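Local coordinates for protein glycoside Hydrolase (PDB 5T99) that probably hydrolyses galactose-containing agarose oligosaccharides as a family 2 glycoside hydrolase and binds the inhibitor galacto-isofagomine in its sugar pocket, at residues 737-740 / 741-745. Residues are numbered along the deposited sequence; the frame is centred on the assembly and turned at random.
Sequences IEDR and DGNLC
Asp739 and Asn743 are joined by three hydrogen bonds, through side chain and backbone alike. The backbone N of Asp739 donates to Asn743 O at 2.8 Å, nearly straight. In the other direction, Asn743 ND2 reaches the syn lone pair of Asp739 OD2 at 3.2 Å; the acceptor lies in the plane of the amide, while carboxylate and amide planes stand 81° apart. Asp739 OD1 accepts the backbone N of Asn743 at 3.0 Å from above the carboxylate plane, and takes a weak bond from Asp741 N, bent to 127°. A chi1 of 71° sets CG between the backbone N and the carbonyl carbon, folding the carboxylate back over the turn's amides. OD2 has a second donor in Gly709 N, so the same group ties the turn to a preceding loop. An alanine in place of Asp739 would probably leave the Asn743 amide and backbone N without this acceptor and free the Asn743 side chain to turn.

Residues Asp739 to Gly742 form a type I beta turn, closed by Gly742 N to Asp739 O at 3.2 Å, at the end of strand 730-738 in the C-terminal beta domain; the weak OD1 bond to Asp741 N overlays it with an Asx turn. Positive phi at Gly742 would press a CB against the preceding carbonyl oxygen. Beyond the turn, Glu738 and Leu744 make a single beta bridge, a non-hydrogen-bonded antiparallel pair: the Asp739 N to Asn743 O bond lies on one side of it and a nearly straight bond from Cys745 N to Ile737 O, 2.8 Å, on the other.

Cys745 SG sits 3.5 Å from Asp739 N, against the backbone of Glu738 and Asp739, and meets Ile737 CG2 at 4.5 Å in an apolar contact. Leu744 CD1 lies 3.7 Å from Ile737 O. The extended Glu738 chain runs past the Gly742 carbonyl, its carboxylate salt-bridged to Arg736.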
ATOM      1  N   ILE A 737      19.032  13.025  16.906  1.00 30.84           N
ATOM      2  CA  ILE A 737      20.333  13.371  17.466  1.00 31.36           C
ATOM      3  C   ILE A 737      20.321  14.883  17.630  1.00 31.78           C
ATOM      4  O   ILE A 737      20.297  15.621  16.637  1.00 29.52           O
ATOM      5  CB  ILE A 737      21.515  12.923  16.571  1.00 31.10           C
ATOM      6  CG1 ILE A 737      21.441  11.424  16.248  1.00 31.83           C
ATOM      7  CG2 ILE A 737      22.847  13.236  17.240  1.00 31.00           C
ATOM      8  CD1 ILE A 737      21.466  10.499  17.457  1.00 32.45           C
ATOM      9  N   GLU A 738      20.324  15.330  18.886  1.00 34.26           N
ATOM     10  CA  GLU A 738      20.228  16.758  19.219  1.00 37.29           C
ATOM     11  C   GLU A 738      21.514  17.313  19.852  1.00 37.59           C
ATOM     12  O   GLU A 738      22.291  16.579  20.473  1.00 37.28           O
ATOM     13  CB  GLU A 738      19.033  17.002  20.154  1.00 38.32           C
ATOM     14  CG  GLU A 738      17.688  17.008  19.439  1.00 40.91           C
ATOM     15  CD  GLU A 738      16.478  17.037  20.374  1.00 43.11           C
ATOM     16  OE1 GLU A 738      16.645  17.054  21.618  1.00 43.16           O
ATOM     17  OE2 GLU A 738      15.339  17.045  19.849  1.00 44.99           O
ATOM     18  N   ASP A 739      21.723  18.616  19.686  1.00 37.74           N
ATOM     19  CA  ASP A 739      22.788  19.327  20.399  1.00 37.75           C
ATOM     20  C   ASP A 739      22.368  19.624  21.860  1.00 40.53           C
ATOM     21  O   ASP A 739      21.306  19.170  22.300  1.00 39.31           O
ATOM     22  CB  ASP A 739      23.238  20.580  19.614  1.00 35.17           C
ATOM     23  CG  ASP A 739      22.215  21.711  19.617  1.00 33.86           C
ATOM     24  OD1 ASP A 739      21.235  21.693  20.394  1.00 31.68           O
ATOM     25  OD2 ASP A 739      22.424  22.645  18.818  1.00 32.56           O
ATOM     26  N   ARG A 740      23.203  20.360  22.601  1.00 44.44           N
ATOM     27  CA  ARG A 740      22.958  20.663  24.029  1.00 47.15           C
ATOM     28  C   ARG A 740      21.649  21.432  24.292  1.00 44.85           C
ATOM     29  O   ARG A 740      21.033  21.253  25.340  1.00 42.23           O
ATOM     30  CB  ARG A 740      24.149  21.435  24.628  1.00 52.24           C
ATOM     31  CG  ARG A 740      24.296  22.872  24.112  1.00 58.57           C
ATOM     32  CD  ARG A 740      25.749  23.323  23.976  1.00 62.09           C
ATOM     33  NE  ARG A 740      26.497  23.247  25.235  1.00 66.84           N
ATOM     34  CZ  ARG A 740      27.784  23.581  25.380  1.00 70.02           C
ATOM     35  NH1 ARG A 740      28.497  24.030  24.345  1.00 72.40           N
ATOM     36  NH2 ARG A 740      28.369  23.469  26.573  1.00 67.50           N
ATOM     37  N   ASP A 741      21.234  22.264  23.333  1.00 43.66           N
ATOM     38  CA  ASP A 741      19.991  23.053  23.430  1.00 44.51           C
ATOM     39  C   ASP A 741      18.741  22.395  22.816  1.00 44.14           C
ATOM     40  O   ASP A 741      17.677  23.014  22.792  1.00 43.84           O
ATOM     41  CB  ASP A 741      20.198  24.426  22.774  1.00 44.12           C
ATOM     42  CG  ASP A 741      21.312  25.216  23.418  1.00 44.70           C
ATOM     43  OD1 ASP A 741      21.447  25.174  24.665  1.00 44.26           O
ATOM     44  OD2 ASP A 741      22.050  25.887  22.672  1.00 46.00           O
ATOM     45  N   GLY A 742      18.866  21.164  22.315  1.00 42.91           N
ATOM     46  CA  GLY A 742      17.737  20.432  21.740  1.00 41.63           C
ATOM     47  C   GLY A 742      17.476  20.639  20.252  1.00 40.89           C
ATOM     48  O   GLY A 742      16.481  20.132  19.735  1.00 43.39           O
ATOM     49  N   ASN A 743      18.353  21.365  19.557  1.00 38.67           N
ATOM     50  CA  ASN A 743      18.260  21.515  18.102  1.00 36.79           C
ATOM     51  C   ASN A 743      18.760  20.238  17.449  1.00 36.47           C
ATOM     52  O   ASN A 743      19.742  19.642  17.921  1.00 34.53           O
ATOM     53  CB  ASN A 743      19.118  22.671  17.593  1.00 37.03           C
ATOM     54  CG  ASN A 743      18.820  23.973  18.304  1.00 37.03           C
ATOM     55  OD1 ASN A 743      17.708  24.484  18.221  1.00 36.95           O
ATOM     56  ND2 ASN A 743      19.810  24.506  19.025  1.00 37.03           N
ATOM     57  N   LEU A 744      18.103  19.835  16.360  1.00 34.66           N
ATOM     58  CA  LEU A 744      18.511  18.649  15.608  1.00 33.28           C
ATOM     59  C   LEU A 744      19.848  18.897  14.932  1.00 31.65           C
ATOM     60  O   LEU A 744      20.052  19.962  14.342  1.00 30.09           O
ATOM     61  CB  LEU A 744      17.475  18.298  14.534  1.00 33.23           C
ATOM     62  CG  LEU A 744      17.658  16.962  13.794  1.00 32.82           C
ATOM     63  CD1 LEU A 744      17.222  15.792  14.659  1.00 32.57           C
ATOM     64  CD2 LEU A 744      16.875  16.974  12.486  1.00 33.43           C
ATOM     65  N   CYS A 745      20.737  17.908  15.008  1.00 30.69           N
ATOM     66  CA  CYS A 745      22.016  17.958  14.297  1.00 31.67           C
ATOM     67  C   CYS A 745      21.778  17.463  12.863  1.00 32.36           C
ATOM     68  O   CYS A 745      21.662  16.253  12.636  1.00 32.80           O
ATOM     69  CB  CYS A 745      23.062  17.116  15.028  1.00 31.68           C
ATOM     70  SG  CYS A 745      23.332  17.645  16.745  1.00 30.83           S
TER